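Local atomic coordinates of ribonucleoside-diphosphate reductase (Pseudomonas aeruginosa, PDB entry 5IM3), a protein that catalyses the reduction of ribonucleoside diphosphates to deoxyribonucleoside diphosphates and, as an allosteric enzyme, binds dATP, probably supplying precursors for DNA synthesis. Residues R306-K311 / R315-Q320; E252-A257 / E290-F295. One frame throughout, in Å; residues are numbered along the deposited sequence.

How the interactions relate
Both contacts lie in a helical part of the chain, with their centres about 13 Å apart and well away from the dATP sites. They come in series along the chain: interaction 2 ties helix 250-267 to the loop ahead of helix 297-307, and interaction 1 then joins the end of helix 297-307 to the start of helix 319-330 around a two-stranded hairpin. They meet at the first turn of helix 319-330. There Gln320 NE2 lies 2.8 Å from Asp292 OD1, a probable hydrogen bond, and Pro319 packs on Tyr254 and Phe295. Helices 250-267 and 319-330 and the loop before helix 297-307 thus meet at one buried junction.

Interaction 1: residues R306-K311 / R315-Q320; sequences RYFIHK and RFELPQ
Glu317 reaches back to the backbone of Ile309, whose N donates to OE1 at 2.7 Å and a nearly straight 165°. CG of Glu317 stands anti to its backbone N (chi1 -174°) and the chain runs extended, which carries the carboxylate to this amide; OE1 receives it on its anti side, the donor tilted somewhat out of the carboxylate plane. OE2 makes a salt bridge with Arg325, so a buried acid suits the place. Alongside, Phe316 N donates to Ile309 O (3.3 Å). The carbonyl O of Glu317 sits over one face of the Phe308 ring, 3.4 Å from CG, while Phe308 CZ packs on Pro319 CG at 3.7 Å. Ile309 CG2 meets Phe316 CZ at 3.8 Å. On the face that carries His310 and Arg315, the Arg315 guanidinium stacks over the His310 ring, planes 21° apart; a bend along its chain turns it there, and bonds to the carbonyls of Tyr304 and Asp305 steady it. Farther out, Phe316 stacks on Phe238 and Phe308 meets Phe322 edge-to-face. His310 and Arg315 form a non-hydrogen-bonded antiparallel pair, the mark of a short beta-hairpin, here linking helices 297-307 and 319-330 in the all-alpha domain.

Interaction 2: residues E252-A257 / E290-F295; sequences ELYAKA and ERDQQF
A single buried side-chain hydrogen bond, between Tyr254 and Asp292, joins helix 250-267 to the 3-10 segment that leads toward helix 297-307, in a helical part of the reductase. It bridges backbones that stay well apart: the nearest CA atoms, those of Tyr254 and Glu290, are 11.0 Å from each other, and the two segments bury just 71 Å² between them. A long side chain is therefore needed on one side, and tyrosine supplies it, placing a hydroxyl at the end of a rigid apolar ring. Asp292 answers with a short acid, its CG anti to the carbonyl carbon (chi1 -81°), which directs the carboxylate toward the hydroxyl, and the two side chains approach from opposite directions. Around this pair, Pro319 touches Tyr254, Asp292 and Phe295, and Met228 of helix 219-239 packs on Asp292, so apolar side chains pack beside the polar pair. The carboxylate is shared: OD1 accepts a hydrogen bond from Gln320 NE2, while OD2 accepts from the tyrosine, and two donors on one buried carboxylate would be expected to stabilise its negative charge. Tyr254 OH donates to Asp292 OD2 at 2.9 Å, using the oxygen's syn lone pair; OD2 lies at the ring's edge, in its plane, while the carboxylate is turned 75° from the ring.

Interaction 1: residues R306-K311 / R315-Q320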
ATOM      1  N   ARG A 306     -40.560  27.091   6.043  1.00 68.22           N
ATOM      2  CA  ARG A 306     -41.164  25.763   6.046  1.00 69.46           C
ATOM      3  C   ARG A 306     -42.331  25.575   7.006  1.00 68.08           C
ATOM      4  O   ARG A 306     -43.104  24.633   6.802  1.00 68.21           O
ATOM      5  CB  ARG A 306     -40.101  24.699   6.362  1.00 71.67           C
ATOM      6  CG  ARG A 306     -39.047  24.556   5.270  1.00 75.36           C
ATOM      7  CD  ARG A 306     -38.057  23.437   5.563  1.00 78.36           C
ATOM      8  NE  ARG A 306     -37.238  23.710   6.743  1.00 81.09           N
ATOM      9  CZ  ARG A 306     -36.149  23.021   7.074  1.00 82.96           C
ATOM     10  NH1 ARG A 306     -35.732  22.015   6.313  1.00 83.89           N
ATOM     11  NH2 ARG A 306     -35.468  23.340   8.168  1.00 82.91           N
ATOM     12  N   TYR A 307     -42.502  26.417   8.026  1.00 60.90           N
ATOM     13  CA  TYR A 307     -43.519  26.163   9.040  1.00 59.62           C
ATOM     14  C   TYR A 307     -44.694  27.130   9.017  1.00 60.29           C
ATOM     15  O   TYR A 307     -45.810  26.720   9.345  1.00 58.23           O
ATOM     16  CB  TYR A 307     -42.883  26.176  10.436  1.00 61.10           C
ATOM     17  CG  TYR A 307     -42.068  24.932  10.715  1.00 59.58           C
ATOM     18  CD1 TYR A 307     -42.642  23.827  11.328  1.00 60.60           C
ATOM     19  CD2 TYR A 307     -40.731  24.855  10.346  1.00 60.37           C
ATOM     20  CE1 TYR A 307     -41.906  22.683  11.578  1.00 59.17           C
ATOM     21  CE2 TYR A 307     -39.985  23.714  10.591  1.00 59.27           C
ATOM     22  CZ  TYR A 307     -40.580  22.633  11.206  1.00 59.88           C
ATOM     23  OH  TYR A 307     -39.853  21.492  11.456  1.00 61.42           O
ATOM     24  N   PHE A 308     -44.492  28.390   8.639  1.00 58.15           N
ATOM     25  CA  PHE A 308     -45.599  29.339   8.624  1.00 55.74           C
ATOM     26  C   PHE A 308     -46.607  28.979   7.540  1.00 56.19           C
ATOM     27  O   PHE A 308     -46.239  28.644   6.411  1.00 56.45           O
ATOM     28  CB  PHE A 308     -45.083  30.765   8.398  1.00 56.51           C
ATOM     29  CG  PHE A 308     -44.334  31.345   9.572  1.00 53.94           C
ATOM     30  CD1 PHE A 308     -44.425  30.776  10.834  1.00 52.87           C
ATOM     31  CD2 PHE A 308     -43.545  32.473   9.410  1.00 54.41           C
ATOM     32  CE1 PHE A 308     -43.742  31.313  11.902  1.00 53.51           C
ATOM     33  CE2 PHE A 308     -42.857  33.017  10.479  1.00 55.58           C
ATOM     34  CZ  PHE A 308     -42.955  32.436  11.726  1.00 55.14           C
ATOM     35  N   ILE A 309     -47.893  29.055   7.894  1.00 57.94           N
ATOM     36  CA  ILE A 309     -48.955  28.772   6.937  1.00 59.69           C
ATOM     37  C   ILE A 309     -48.963  29.842   5.852  1.00 60.27           C
ATOM     38  O   ILE A 309     -48.678  31.021   6.101  1.00 60.88           O
ATOM     39  CB  ILE A 309     -50.319  28.690   7.649  1.00 62.23           C
ATOM     40  CG1 ILE A 309     -50.328  27.553   8.681  1.00 60.70           C
ATOM     41  CG2 ILE A 309     -51.449  28.498   6.638  1.00 62.13           C
ATOM     42  CD1 ILE A 309     -50.177  26.182   8.096  1.00 60.75           C
ATOM     43  N   HIS A 310     -49.310  29.432   4.634  1.00 58.04           N
ATOM     44  CA  HIS A 310     -49.201  30.299   3.471  1.00 61.93           C
ATOM     45  C   HIS A 310     -50.255  29.921   2.443  1.00 64.21           C
ATOM     46  O   HIS A 310     -50.823  28.827   2.476  1.00 63.29           O
ATOM     47  CB  HIS A 310     -47.806  30.200   2.846  1.00 62.98           C
ATOM     48  CG  HIS A 310     -47.378  28.793   2.569  1.00 63.15           C
ATOM     49  ND1 HIS A 310     -47.663  28.146   1.385  1.00 63.61           N
ATOM     50  CD2 HIS A 310     -46.708  27.899   3.334  1.00 61.16           C
ATOM     51  CE1 HIS A 310     -47.175  26.919   1.428  1.00 63.12           C
ATOM     52  NE2 HIS A 310     -46.591  26.744   2.600  1.00 61.46           N
ATOM     53  N   LYS A 311     -50.506  30.846   1.519  1.00 75.35           N
ATOM     54  CA  LYS A 311     -51.369  30.583   0.376  1.00 78.98           C
ATOM     55  C   LYS A 311     -50.864  31.380  -0.815  1.00 81.55           C
ATOM     56  O   LYS A 311     -50.521  32.558  -0.682  1.00 82.01           O
ATOM     57  CB  LYS A 311     -52.830  30.947   0.655  1.00 81.14           C
ATOM     58  CG  LYS A 311     -53.738  30.658  -0.531  1.00 83.81           C
ATOM     59  CD  LYS A 311     -55.200  30.858  -0.204  1.00 85.23           C
ATOM     60  CE  LYS A 311     -56.087  30.314  -1.316  1.00 88.14           C
ATOM     61  NZ  LYS A 311     -55.965  28.834  -1.468  1.00 87.72           N
ATOM     62  N   ARG A 315     -46.929  34.025   2.828  1.00 73.08           N
ATOM     63  CA  ARG A 315     -47.031  33.683   4.241  1.00 70.22           C
ATOM     64  C   ARG A 315     -47.926  34.699   4.938  1.00 69.64           C
ATOM     65  O   ARG A 315     -47.609  35.893   4.971  1.00 71.14           O
ATOM     66  CB  ARG A 315     -45.650  33.656   4.893  1.00 70.50           C
ATOM     67  CG  ARG A 315     -44.913  32.329   4.777  1.00 70.50           C
ATOM     68  CD  ARG A 315     -44.551  31.998   3.341  1.00 72.21           C
ATOM     69  NE  ARG A 315     -43.623  30.873   3.266  1.00 73.23           N
ATOM     70  CZ  ARG A 315     -43.353  30.194   2.154  1.00 75.26           C
ATOM     71  NH1 ARG A 315     -43.946  30.517   1.011  1.00 76.33           N
ATOM     72  NH2 ARG A 315     -42.490  29.184   2.188  1.00 74.56           N
ATOM     73  N   PHE A 316     -49.046  34.232   5.493  1.00 64.08           N
ATOM     74  CA  PHE A 316     -49.941  35.100   6.250  1.00 63.82           C
ATOM     75  C   PHE A 316     -50.063  34.664   7.707  1.00 61.69           C
ATOM     76  O   PHE A 316     -51.046  35.004   8.371  1.00 63.51           O
ATOM     77  CB  PHE A 316     -51.318  35.173   5.583  1.00 64.40           C
ATOM     78  CG  PHE A 316     -52.070  33.871   5.568  1.00 64.60           C
ATOM     79  CD1 PHE A 316     -51.833  32.926   4.583  1.00 64.62           C
ATOM     80  CD2 PHE A 316     -53.032  33.602   6.529  1.00 64.38           C
ATOM     81  CE1 PHE A 316     -52.532  31.732   4.565  1.00 63.74           C
ATOM     82  CE2 PHE A 316     -53.734  32.411   6.516  1.00 64.36           C
ATOM     83  CZ  PHE A 316     -53.484  31.475   5.533  1.00 64.00           C
ATOM     84  N   GLU A 317     -49.071  33.938   8.223  1.00 62.06           N
ATOM     85  CA  GLU A 317     -49.017  33.546   9.628  1.00 61.41           C
ATOM     86  C   GLU A 317     -47.780  34.176  10.259  1.00 60.35           C
ATOM     87  O   GLU A 317     -46.650  33.834   9.893  1.00 57.73           O
ATOM     88  CB  GLU A 317     -48.990  32.025   9.772  1.00 60.00           C
ATOM     89  CG  GLU A 317     -49.081  31.536  11.208  1.00 61.54           C
ATOM     90  CD  GLU A 317     -49.180  30.026  11.306  1.00 62.40           C
ATOM     91  OE1 GLU A 317     -48.488  29.328  10.531  1.00 62.34           O
ATOM     92  OE2 GLU A 317     -49.956  29.537  12.155  1.00 60.53           O
ATOM     93  N   LEU A 318     -47.996  35.091  11.205  1.00 59.20           N
ATOM     94  CA  LEU A 318     -46.900  35.760  11.892  1.00 59.56           C
ATOM     95  C   LEU A 318     -46.380  34.908  13.048  1.00 57.98           C
ATOM     96  O   LEU A 318     -47.087  34.033  13.554  1.00 61.37           O
ATOM     97  CB  LEU A 318     -47.357  37.125  12.400  1.00 60.78           C
ATOM     98  CG  LEU A 318     -47.448  38.205  11.318  1.00 61.58           C
ATOM     99  CD1 LEU A 318     -48.195  39.432  11.811  1.00 61.51           C
ATOM    100  CD2 LEU A 318     -46.052  38.592  10.840  1.00 61.63           C
ATOM    101  N   PRO A 319     -45.145  35.154  13.496  1.00 54.52           N
ATOM    102  CA  PRO A 319     -44.515  34.204  14.433  1.00 53.74           C
ATOM    103  C   PRO A 319     -45.309  33.960  15.708  1.00 53.81           C
ATOM    104  O   PRO A 319     -45.490  32.802  16.101  1.00 52.38           O
ATOM    105  CB  PRO A 319     -43.153  34.856  14.717  1.00 55.91           C
ATOM    106  CG  PRO A 319     -42.884  35.706  13.530  1.00 57.77           C
ATOM    107  CD  PRO A 319     -44.226  36.242  13.118  1.00 56.65           C
ATOM    108  N   GLN A 320     -45.775  35.013  16.380  1.00 55.64           N
ATOM    109  CA  GLN A 320     -46.516  34.804  17.621  1.00 56.76           C
ATOM    110  C   GLN A 320     -47.867  34.154  17.364  1.00 55.23           C
ATOM    111  O   GLN A 320     -48.382  33.437  18.229  1.00 54.57           O
ATOM    112  CB  GLN A 320     -46.697  36.127  18.365  1.00 55.86           C
ATOM    113  CG  GLN A 320     -45.393  36.795  18.764  1.00 57.33           C
ATOM    114  CD  GLN A 320     -44.470  35.863  19.533  1.00 58.12           C
ATOM    115  OE1 GLN A 320     -44.830  35.349  20.591  1.00 57.54           O
ATOM    116  NE2 GLN A 320     -43.278  35.629  18.993  1.00 57.18           N
TER
HETATM  117  O   HOH W   1     -43.695  28.351   5.372  1.00 51.20           O

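Interaction 2: residues E252-A257 / E290-F295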
ATOM      1  N   GLU A 252     -50.738  46.335  19.362  1.00 82.48           N
ATOM      2  CA  GLU A 252     -52.176  46.418  19.166  1.00 88.34           C
ATOM      3  C   GLU A 252     -52.657  45.670  17.927  1.00 86.33           C
ATOM      4  O   GLU A 252     -53.859  45.408  17.811  1.00 88.93           O
ATOM      5  CB  GLU A 252     -52.613  47.892  19.077  1.00 92.61           C
ATOM      6  CG  GLU A 252     -52.319  48.717  20.336  1.00 98.25           C
ATOM      7  CD  GLU A 252     -50.869  49.167  20.432  1.00100.43           C
ATOM      8  OE1 GLU A 252     -50.181  49.201  19.389  1.00 99.91           O
ATOM      9  OE2 GLU A 252     -50.419  49.493  21.552  1.00102.46           O
ATOM     10  N   LEU A 253     -51.762  45.300  17.015  1.00 76.11           N
ATOM     11  CA  LEU A 253     -52.170  44.672  15.765  1.00 74.31           C
ATOM     12  C   LEU A 253     -52.177  43.152  15.827  1.00 69.29           C
ATOM     13  O   LEU A 253     -52.888  42.518  15.038  1.00 68.39           O
ATOM     14  CB  LEU A 253     -51.251  45.126  14.628  1.00 73.68           C
ATOM     15  CG  LEU A 253     -51.445  46.592  14.235  1.00 75.76           C
ATOM     16  CD1 LEU A 253     -50.284  47.089  13.399  1.00 75.28           C
ATOM     17  CD2 LEU A 253     -52.746  46.761  13.476  1.00 77.91           C
ATOM     18  N   TYR A 254     -51.411  42.551  16.737  1.00 66.17           N
ATOM     19  CA  TYR A 254     -51.430  41.098  16.861  1.00 64.91           C
ATOM     20  C   TYR A 254     -52.809  40.603  17.277  1.00 64.97           C
ATOM     21  O   TYR A 254     -53.255  39.540  16.832  1.00 64.71           O
ATOM     22  CB  TYR A 254     -50.372  40.641  17.867  1.00 65.11           C
ATOM     23  CG  TYR A 254     -49.153  39.999  17.243  1.00 65.89           C
ATOM     24  CD1 TYR A 254     -49.276  38.940  16.349  1.00 63.61           C
ATOM     25  CD2 TYR A 254     -47.877  40.449  17.553  1.00 66.80           C
ATOM     26  CE1 TYR A 254     -48.163  38.355  15.779  1.00 63.32           C
ATOM     27  CE2 TYR A 254     -46.757  39.867  16.988  1.00 65.66           C
ATOM     28  CZ  TYR A 254     -46.906  38.820  16.103  1.00 64.80           C
ATOM     29  OH  TYR A 254     -45.795  38.234  15.537  1.00 64.78           O
ATOM     30  N   ALA A 255     -53.501  41.368  18.123  1.00 64.92           N
ATOM     31  CA  ALA A 255     -54.842  40.981  18.543  1.00 65.82           C
ATOM     32  C   ALA A 255     -55.852  41.151  17.418  1.00 67.94           C
ATOM     33  O   ALA A 255     -56.815  40.380  17.329  1.00 66.72           O
ATOM     34  CB  ALA A 255     -55.264  41.799  19.763  1.00 67.13           C
ATOM     35  N   LYS A 256     -55.659  42.152  16.556  1.00 76.72           N
ATOM     36  CA  LYS A 256     -56.548  42.321  15.414  1.00 78.64           C
ATOM     37  C   LYS A 256     -56.281  41.273  14.343  1.00 76.79           C
ATOM     38  O   LYS A 256     -57.210  40.853  13.645  1.00 77.95           O
ATOM     39  CB  LYS A 256     -56.395  43.727  14.831  1.00 81.32           C
ATOM     40  CG  LYS A 256     -56.977  44.826  15.712  1.00 85.32           C
ATOM     41  CD  LYS A 256     -58.447  45.080  15.398  1.00 88.10           C
ATOM     42  CE  LYS A 256     -59.176  45.715  16.574  1.00 89.95           C
ATOM     43  NZ  LYS A 256     -59.430  44.729  17.663  1.00 90.75           N
ATOM     44  N   ALA A 257     -55.031  40.829  14.210  1.00 71.11           N
ATOM     45  CA  ALA A 257     -54.671  39.908  13.139  1.00 68.56           C
ATOM     46  C   ALA A 257     -55.075  38.470  13.443  1.00 66.84           C
ATOM     47  O   ALA A 257     -55.401  37.718  12.518  1.00 65.39           O
ATOM     48  CB  ALA A 257     -53.167  39.978  12.875  1.00 68.31           C
ATOM     49  N   GLU A 290     -43.286  41.405  22.044  1.00 71.92           N
ATOM     50  CA  GLU A 290     -41.860  41.557  22.306  1.00 73.08           C
ATOM     51  C   GLU A 290     -41.087  40.260  22.102  1.00 70.31           C
ATOM     52  O   GLU A 290     -39.868  40.305  21.912  1.00 70.97           O
ATOM     53  CB  GLU A 290     -41.639  42.072  23.728  1.00 75.64           C
ATOM     54  CG  GLU A 290     -41.925  43.562  23.903  1.00 80.55           C
ATOM     55  CD  GLU A 290     -40.874  44.450  23.251  1.00 82.57           C
ATOM     56  OE1 GLU A 290     -39.863  43.919  22.747  1.00 82.75           O
ATOM     57  OE2 GLU A 290     -41.056  45.687  23.249  1.00 86.13           O
ATOM     58  N   ARG A 291     -41.756  39.108  22.135  1.00 67.59           N
ATOM     59  CA  ARG A 291     -41.046  37.847  21.946  1.00 68.04           C
ATOM     60  C   ARG A 291     -40.567  37.653  20.514  1.00 65.61           C
ATOM     61  O   ARG A 291     -39.782  36.734  20.265  1.00 65.16           O
ATOM     62  CB  ARG A 291     -41.937  36.684  22.380  1.00 65.77           C
ATOM     63  CG  ARG A 291     -42.523  36.895  23.768  1.00 69.25           C
ATOM     64  CD  ARG A 291     -43.089  35.624  24.360  1.00 68.15           C
ATOM     65  NE  ARG A 291     -43.821  35.892  25.594  1.00 70.24           N
ATOM     66  CZ  ARG A 291     -44.266  34.953  26.421  1.00 71.43           C
ATOM     67  NH1 ARG A 291     -44.046  33.673  26.152  1.00 71.56           N
ATOM     68  NH2 ARG A 291     -44.924  35.293  27.520  1.00 74.26           N
ATOM     69  N   ASP A 292     -41.002  38.498  19.576  1.00 70.73           N
ATOM     70  CA  ASP A 292     -40.415  38.487  18.240  1.00 72.19           C
ATOM     71  C   ASP A 292     -38.950  38.900  18.273  1.00 71.70           C
ATOM     72  O   ASP A 292     -38.168  38.492  17.406  1.00 69.73           O
ATOM     73  CB  ASP A 292     -41.200  39.414  17.311  1.00 74.92           C
ATOM     74  CG  ASP A 292     -42.453  38.767  16.758  1.00 77.51           C
ATOM     75  OD1 ASP A 292     -42.776  37.632  17.169  1.00 77.17           O
ATOM     76  OD2 ASP A 292     -43.121  39.396  15.910  1.00 79.01           O
ATOM     77  N   GLN A 293     -38.558  39.709  19.260  1.00 73.46           N
ATOM     78  CA  GLN A 293     -37.174  40.145  19.377  1.00 75.20           C
ATOM     79  C   GLN A 293     -36.227  39.006  19.738  1.00 73.77           C
ATOM     80  O   GLN A 293     -35.008  39.179  19.626  1.00 74.47           O
ATOM     81  CB  GLN A 293     -37.064  41.258  20.425  1.00 78.23           C
ATOM     82  CG  GLN A 293     -38.039  42.420  20.231  1.00 78.50           C
ATOM     83  CD  GLN A 293     -37.874  43.113  18.891  1.00 79.15           C
ATOM     84  OE1 GLN A 293     -38.314  42.605  17.861  1.00 79.94           O
ATOM     85  NE2 GLN A 293     -37.233  44.277  18.900  1.00 81.72           N
ATOM     86  N   GLN A 294     -36.754  37.854  20.158  1.00 64.97           N
ATOM     87  CA  GLN A 294     -35.914  36.739  20.579  1.00 64.70           C
ATOM     88  C   GLN A 294     -35.257  36.017  19.411  1.00 61.69           C
ATOM     89  O   GLN A 294     -34.284  35.288  19.623  1.00 62.06           O
ATOM     90  CB  GLN A 294     -36.742  35.730  21.382  1.00 63.59           C
ATOM     91  CG  GLN A 294     -37.452  36.316  22.591  1.00 65.97           C
ATOM     92  CD  GLN A 294     -38.466  35.362  23.191  1.00 65.42           C
ATOM     93  OE1 GLN A 294     -38.722  34.285  22.647  1.00 63.07           O
ATOM     94  NE2 GLN A 294     -39.053  35.755  24.315  1.00 66.77           N
ATOM     95  N   PHE A 295     -35.753  36.212  18.194  1.00 60.32           N
ATOM     96  CA  PHE A 295     -35.391  35.352  17.076  1.00 58.73           C
ATOM     97  C   PHE A 295     -33.992  35.650  16.557  1.00 59.93           C
ATOM     98  O   PHE A 295     -33.628  36.810  16.338  1.00 61.08           O
ATOM     99  CB  PHE A 295     -36.396  35.509  15.937  1.00 58.46           C
ATOM    100  CG  PHE A 295     -37.655  34.721  16.128  1.00 58.75           C
ATOM    101  CD1 PHE A 295     -37.640  33.341  16.035  1.00 57.55           C
ATOM    102  CD2 PHE A 295     -38.855  35.359  16.388  1.00 57.47           C
ATOM    103  CE1 PHE A 295     -38.796  32.610  16.207  1.00 55.04           C
ATOM    104  CE2 PHE A 295     -40.014  34.634  16.560  1.00 57.39           C
ATOM    105  CZ  PHE A 295     -39.985  33.258  16.471  1.00 56.27           C
TER